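Local atomic coordinates of EGF family domain-containing protein (Toxoplasma gondii, PDB entry 4Z80), a protein that binds a RON2-type rhoptry neck peptide and, as a member of the AMA family, probably takes part in forming the moving junction during host-cell invasion. Residues P345-P349 with T447-A451; L385-S390 with Q399-W405. All coordinates share one frame; numbering follows the deposited sequence.

Following the chain from the N terminus, residues 345-349 come first, just after helix 340-343. Strands 353-359, 363-366 and 371-377 follow, then helix 378-387, whose end supplies residues 385-390. Only eight residues on, the chain is back at 399-405, so contact 2 closes a short loop before strand 405-410. After that strand and three more, the last being 443-447, residues 447-451 return to 345-349 and contact 1 closes the larger loop. Contact 2 is thus nested inside contact 1. The two touch directly: S448 OG lies 2.8 Å from H404 ND1, a probable hydrogen bond, and the leucine L385 packs on T447. Together they tie helix 378-387 and the 345-349 loop to strands 405-410 and 443-447.

Contact 1. Residues P345-P349 with T447-A451; sequences PPREP and TSLSA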
loop_
_atom_site.group_PDB
_atom_site.type_symbol
_atom_site.label_atom_id
_atom_site.label_comp_id
_atom_site.label_asym_id
_atom_site.label_seq_id
_atom_site.Cartn_x
_atom_site.Cartn_y
_atom_site.Cartn_z
ATOM N N PRO A 345 13.157 3.860 -8.199
ATOM C CA PRO A 345 14.374 3.432 -7.511
ATOM C C PRO A 345 14.246 2.045 -6.886
ATOM O O PRO A 345 13.151 1.618 -6.511
ATOM C CB PRO A 345 14.561 4.502 -6.422
ATOM C CG PRO A 345 13.728 5.650 -6.864
ATOM C CD PRO A 345 12.571 5.062 -7.572
ATOM N N PRO A 346 15.371 1.340 -6.764
ATOM C CA PRO A 346 15.386 0.044 -6.089
ATOM C C PRO A 346 15.306 0.200 -4.573
ATOM O O PRO A 346 15.371 1.310 -4.039
ATOM C CB PRO A 346 16.728 -0.535 -6.516
ATOM C CG PRO A 346 17.598 0.669 -6.598
ATOM C CD PRO A 346 16.724 1.748 -7.180
ATOM N N ARG A 347 15.166 -0.923 -3.890
ATOM C CA ARG A 347 15.038 -0.947 -2.444
ATOM C C ARG A 347 16.273 -0.440 -1.725
ATOM O O ARG A 347 16.170 0.301 -0.748
ATOM C CB ARG A 347 14.729 -2.372 -1.990
ATOM C CG ARG A 347 14.554 -2.543 -0.502
ATOM C CD ARG A 347 14.142 -3.960 -0.181
ATOM N NE ARG A 347 15.279 -4.850 -0.319
ATOM C CZ ARG A 347 15.977 -5.359 0.691
ATOM N NH1 ARG A 347 15.656 -5.098 1.950
ATOM N NH2 ARG A 347 17.005 -6.150 0.433
ATOM N N GLU A 348 17.442 -0.849 -2.192
ATOM C CA GLU A 348 18.663 -0.601 -1.447
ATOM C C GLU A 348 19.278 0.760 -1.741
ATOM O O GLU A 348 19.264 1.213 -2.883
ATOM C CB GLU A 348 19.700 -1.672 -1.764
ATOM C CG GLU A 348 19.210 -3.110 -1.583
ATOM C CD GLU A 348 18.554 -3.710 -2.823
ATOM O OE1 GLU A 348 18.307 -2.989 -3.813
ATOM O OE2 GLU A 348 18.297 -4.936 -2.805
ATOM N N PRO A 349 19.851 1.403 -0.712
ATOM C CA PRO A 349 20.699 2.554 -1.014
ATOM C C PRO A 349 21.861 2.150 -1.898
ATOM O O PRO A 349 22.155 0.956 -2.000
ATOM C CB PRO A 349 21.185 3.017 0.368
ATOM C CG PRO A 349 20.261 2.428 1.332
ATOM C CD PRO A 349 19.786 1.138 0.731
ATOM N N THR A 447 17.564 7.715 -2.222
ATOM C CA THR A 447 16.399 8.426 -2.750
ATOM C C THR A 447 15.282 8.402 -1.709
ATOM O O THR A 447 15.313 7.638 -0.750
ATOM C CB THR A 447 15.831 7.845 -4.075
ATOM O OG1 THR A 447 14.982 6.719 -3.801
ATOM C CG2 THR A 447 16.941 7.491 -5.059
ATOM N N SER A 448 14.278 9.242 -1.927
ATOM C CA SER A 448 13.141 9.316 -1.027
ATOM C C SER A 448 12.259 8.073 -1.039
ATOM O O SER A 448 11.416 7.908 -0.162
ATOM C CB SER A 448 12.309 10.552 -1.372
ATOM O OG SER A 448 11.918 10.554 -2.727
ATOM N N LEU A 449 12.452 7.211 -2.038
ATOM C CA LEU A 449 11.730 5.939 -2.148
ATOM C C LEU A 449 12.579 4.735 -1.715
ATOM O O LEU A 449 12.093 3.600 -1.725
ATOM C CB LEU A 449 11.246 5.755 -3.592
ATOM C CG LEU A 449 10.101 6.679 -4.027
ATOM C CD1 LEU A 449 10.008 6.732 -5.530
ATOM C CD2 LEU A 449 8.778 6.219 -3.436
ATOM N N SER A 450 13.829 4.987 -1.335
ATOM C CA SER A 450 14.758 3.927 -0.903
ATOM C C SER A 450 14.516 3.497 0.538
ATOM O O SER A 450 14.078 4.294 1.373
ATOM C CB SER A 450 16.216 4.397 -1.004
ATOM O OG SER A 450 16.532 4.954 -2.261
ATOM N N ALA A 451 14.835 2.243 0.849
ATOM C CA ALA A 451 15.006 1.848 2.244
ATOM C C ALA A 451 16.206 2.611 2.834
ATOM O O ALA A 451 17.048 3.129 2.088
ATOM C CB ALA A 451 15.197 0.347 2.363
HETATM O O HOH W 1 17.409 3.099 -3.852
#
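The flat carbonyl of R347 receives the amide of A451 in its own plane, R347 O to A451 N 2.8 Å, and this is the one direct hydrogen bond between the segments. The puckered ring of P345 turns its CB-CG side to T447, with T447 OG1 3.5 Å from P345 CB, and its CD to the methyl CD1 of L449. A451 O has no polar partner in the model; P349 CG packs against it at 3.4 Å.

Polar groups form a hydrogen-bonded chain. T447 OG1, set between its own backbone N and carbonyl carbon (chi1 82°), accepts from L449 N as an ST turn inside the type I turn T447-S450, and donates to S450 OG at 2.8 Å. S450 OG then donates to a water 2.6 Å away, which gives its two protons to P346 O and E348 O. The serine hydroxyl thereby reaches the proline-rich loop through a single water.

R347 lays CG near A451 CB and is held at its far end by NH1 bonded to S327 O. Around the contact, I21 of helix 21-24 packs on P345, T447 and L449, strand 97-98 touches R347 and L449, and M444 and F446 of strand 443-447 lie against P349.

Contact 2. Residues L385-S390 with Q399-W405; sequences LFMLSS and QVRGYHW. With SO4 (sulfate ion), chain J.
L388 O and S389 O, the carbonyls just past the end of helix 378-387, are taken up by amides of the returning loop. R401 N bonds to L388 O at 2.9 Å, coming from above the carbonyl plane, and the amides of G402 and Y403 add weak bonds to the same oxygen. S389 O receives G402 N at 2.8 Å, here within the carbonyl plane; G402 has a positive phi (91°) where the loop turns.

One residue earlier, M387 O is served by a side chain. Q399 is extended along its whole length, and its NE2 reaches M387 O at 3.2 Å with an almost straight N-H...O angle of 173°, the acceptor lying in the amide plane. S389 folds OG back, between its own N and carbonyl carbon (chi1 61°), to donate to F386 O at 2.7 Å. Y403 O is the exception: buried, with no hydrogen-bond donor in the model, it meets S389 CA at 3.1 Å in a CA-H...O contact and has the L385 methyl CD1 beside it.

S390 OG sits at the edge of the H404 ring, 3.3 Å from CE1, but takes its bond from V56 N, while H404 ND1 pairs with S448 OG. L388 lies alongside Y403, pointing the same way. On the outside, R401 NE folds back to V400 O, and NH1 and NH2 grip O3 and O2 of a sulfate, probably from the crystallisation liquor, edge-on; NH1 also bonds S397 O.

Loop amides take L388 O and S389 O just past the helix, and the Q399 amide takes M387 O of its last turn. The chain then enters strand 405-410, and the helix beside the antiparallel sheet 371-377, 424-430, 405-410, 443-447 is consistent with the PAN fold of the AMA1 family.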
loop_
_atom_site.group_PDB
_atom_site.type_symbol
_atom_site.label_atom_id
_atom_site.label_comp_id
_atom_site.label_asym_id
_atom_site.label_seq_id
_atom_site.Cartn_x
_atom_site.Cartn_y
_atom_site.Cartn_z
ATOM N N LEU A 385 15.690 12.635 4.388
ATOM C CA LEU A 385 15.364 12.802 2.975
ATOM C C LEU A 385 13.885 12.472 2.706
ATOM O O LEU A 385 13.166 13.241 2.077
ATOM C CB LEU A 385 16.265 11.919 2.107
ATOM C CG LEU A 385 15.940 11.917 0.612
ATOM C CD1 LEU A 385 16.095 13.311 0.011
ATOM C CD2 LEU A 385 16.828 10.917 -0.113
ATOM N N PHE A 386 13.444 11.325 3.207
ATOM C CA PHE A 386 12.055 10.890 3.088
ATOM C C PHE A 386 11.093 11.935 3.661
ATOM O O PHE A 386 10.097 12.296 3.022
ATOM C CB PHE A 386 11.912 9.535 3.805
ATOM C CG PHE A 386 10.520 8.961 3.833
ATOM C CD1 PHE A 386 9.770 8.812 2.678
ATOM C CD2 PHE A 386 9.989 8.504 5.033
ATOM C CE1 PHE A 386 8.515 8.247 2.726
ATOM C CE2 PHE A 386 8.730 7.939 5.085
ATOM C CZ PHE A 386 7.990 7.816 3.932
ATOM N N MET A 387 11.412 12.424 4.858
ATOM C CA MET A 387 10.554 13.381 5.558
ATOM C C MET A 387 10.579 14.776 4.931
ATOM O O MET A 387 9.698 15.578 5.214
ATOM C CB MET A 387 10.967 13.471 7.028
ATOM C CG MET A 387 10.841 12.158 7.786
ATOM S SD MET A 387 11.692 12.145 9.385
ATOM C CE MET A 387 10.487 13.002 10.381
ATOM N N LEU A 388 11.575 15.053 4.090
ATOM C CA LEU A 388 11.735 16.353 3.437
ATOM C C LEU A 388 11.454 16.281 1.933
ATOM O O LEU A 388 11.803 17.191 1.181
ATOM C CB LEU A 388 13.159 16.881 3.667
ATOM C CG LEU A 388 13.597 17.181 5.098
ATOM C CD1 LEU A 388 15.067 17.569 5.128
ATOM C CD2 LEU A 388 12.732 18.286 5.692
ATOM N N SER A 389 10.807 15.210 1.486
ATOM C CA SER A 389 10.665 14.984 0.051
ATOM C C SER A 389 9.434 15.692 -0.513
ATOM O O SER A 389 9.542 16.827 -0.988
ATOM C CB SER A 389 10.645 13.468 -0.251
ATOM O OG SER A 389 9.565 12.792 0.380
ATOM N N SER A 390 8.279 15.043 -0.480
ATOM C CA SER A 390 7.068 15.653 -1.003
ATOM C C SER A 390 5.878 15.045 -0.307
ATOM O O SER A 390 5.947 13.927 0.206
ATOM C CB SER A 390 6.964 15.483 -2.520
ATOM O OG SER A 390 7.035 14.117 -2.895
ATOM N N GLN A 399 7.129 21.631 5.667
ATOM C CA GLN A 399 8.181 20.697 6.061
ATOM C C GLN A 399 8.884 20.093 4.850
ATOM O O GLN A 399 10.108 20.124 4.773
ATOM C CB GLN A 399 7.609 19.580 6.933
ATOM C CG GLN A 399 8.608 18.491 7.282
ATOM C CD GLN A 399 8.043 17.512 8.282
ATOM O OE1 GLN A 399 7.498 17.909 9.318
ATOM N NE2 GLN A 399 8.158 16.217 7.978
ATOM N N VAL A 400 8.123 19.511 3.929
ATOM C CA VAL A 400 8.748 18.927 2.750
ATOM C C VAL A 400 9.312 20.030 1.860
ATOM O O VAL A 400 8.797 21.148 1.832
ATOM C CB VAL A 400 7.772 18.029 1.953
ATOM C CG1 VAL A 400 7.315 16.861 2.811
ATOM C CG2 VAL A 400 6.577 18.814 1.436
ATOM N N ARG A 401 10.385 19.703 1.142
ATOM C CA ARG A 401 11.189 20.687 0.421
ATOM C C ARG A 401 11.400 20.356 -1.050
ATOM O O ARG A 401 11.982 21.152 -1.785
ATOM C CB ARG A 401 12.565 20.811 1.070
ATOM C CG ARG A 401 12.595 21.231 2.541
ATOM C CD ARG A 401 12.340 22.719 2.717
ATOM N NE ARG A 401 10.917 23.011 2.695
ATOM C CZ ARG A 401 10.396 24.231 2.634
ATOM N NH1 ARG A 401 9.080 24.375 2.622
ATOM N NH2 ARG A 401 11.184 25.298 2.587
ATOM N N GLY A 402 10.980 19.166 -1.466
ATOM C CA GLY A 402 11.200 18.724 -2.832
ATOM C C GLY A 402 12.492 17.951 -3.020
ATOM O O GLY A 402 12.954 17.795 -4.154
ATOM N N TYR A 403 13.077 17.472 -1.927
ATOM C CA TYR A 403 14.330 16.715 -1.994
ATOM C C TYR A 403 14.033 15.237 -2.231
ATOM O O TYR A 403 13.345 14.618 -1.421
ATOM C CB TYR A 403 15.138 16.841 -0.697
ATOM C CG TYR A 403 15.395 18.241 -0.173
ATOM C CD1 TYR A 403 15.427 19.343 -1.019
ATOM C CD2 TYR A 403 15.621 18.442 1.180
ATOM C CE1 TYR A 403 15.667 20.621 -0.512
ATOM C CE2 TYR A 403 15.872 19.696 1.686
ATOM C CZ TYR A 403 15.892 20.773 0.844
ATOM O OH TYR A 403 16.123 22.017 1.404
ATOM N N HIS A 404 14.568 14.664 -3.307
ATOM C CA HIS A 404 14.354 13.237 -3.579
ATOM C C HIS A 404 15.633 12.431 -3.663
ATOM O O HIS A 404 15.572 11.208 -3.804
ATOM C CB HIS A 404 13.559 13.056 -4.865
ATOM C CG HIS A 404 12.166 13.570 -4.745
ATOM N ND1 HIS A 404 11.236 12.985 -3.912
ATOM C CD2 HIS A 404 11.572 14.663 -5.273
ATOM C CE1 HIS A 404 10.110 13.676 -3.966
ATOM N NE2 HIS A 404 10.290 14.702 -4.780
ATOM N N TRP A 405 16.773 13.106 -3.556
ATOM C CA TRP A 405 18.087 12.480 -3.652
ATOM C C TRP A 405 18.968 13.083 -2.584
ATOM O O TRP A 405 18.949 14.301 -2.387
ATOM C CB TRP A 405 18.706 12.706 -5.040
ATOM C CG TRP A 405 17.768 12.382 -6.154
ATOM C CD1 TRP A 405 17.626 11.180 -6.791
ATOM C CD2 TRP A 405 16.802 13.262 -6.747
ATOM N NE1 TRP A 405 16.640 11.261 -7.747
ATOM C CE2 TRP A 405 16.115 12.529 -7.736
ATOM C CE3 TRP A 405 16.450 14.601 -6.536
ATOM C CZ2 TRP A 405 15.114 13.090 -8.519
ATOM C CZ3 TRP A 405 15.456 15.150 -7.309
ATOM C CH2 TRP A 405 14.788 14.403 -8.282
HETATM S S SO4 J . 8.738 28.066 2.858
HETATM O O1 SO4 J . 7.849 29.065 2.270
HETATM O O2 SO4 J . 9.802 27.758 1.900
HETATM O O3 SO4 J . 7.962 26.867 3.177
HETATM O O4 SO4 J . 9.356 28.604 4.068
#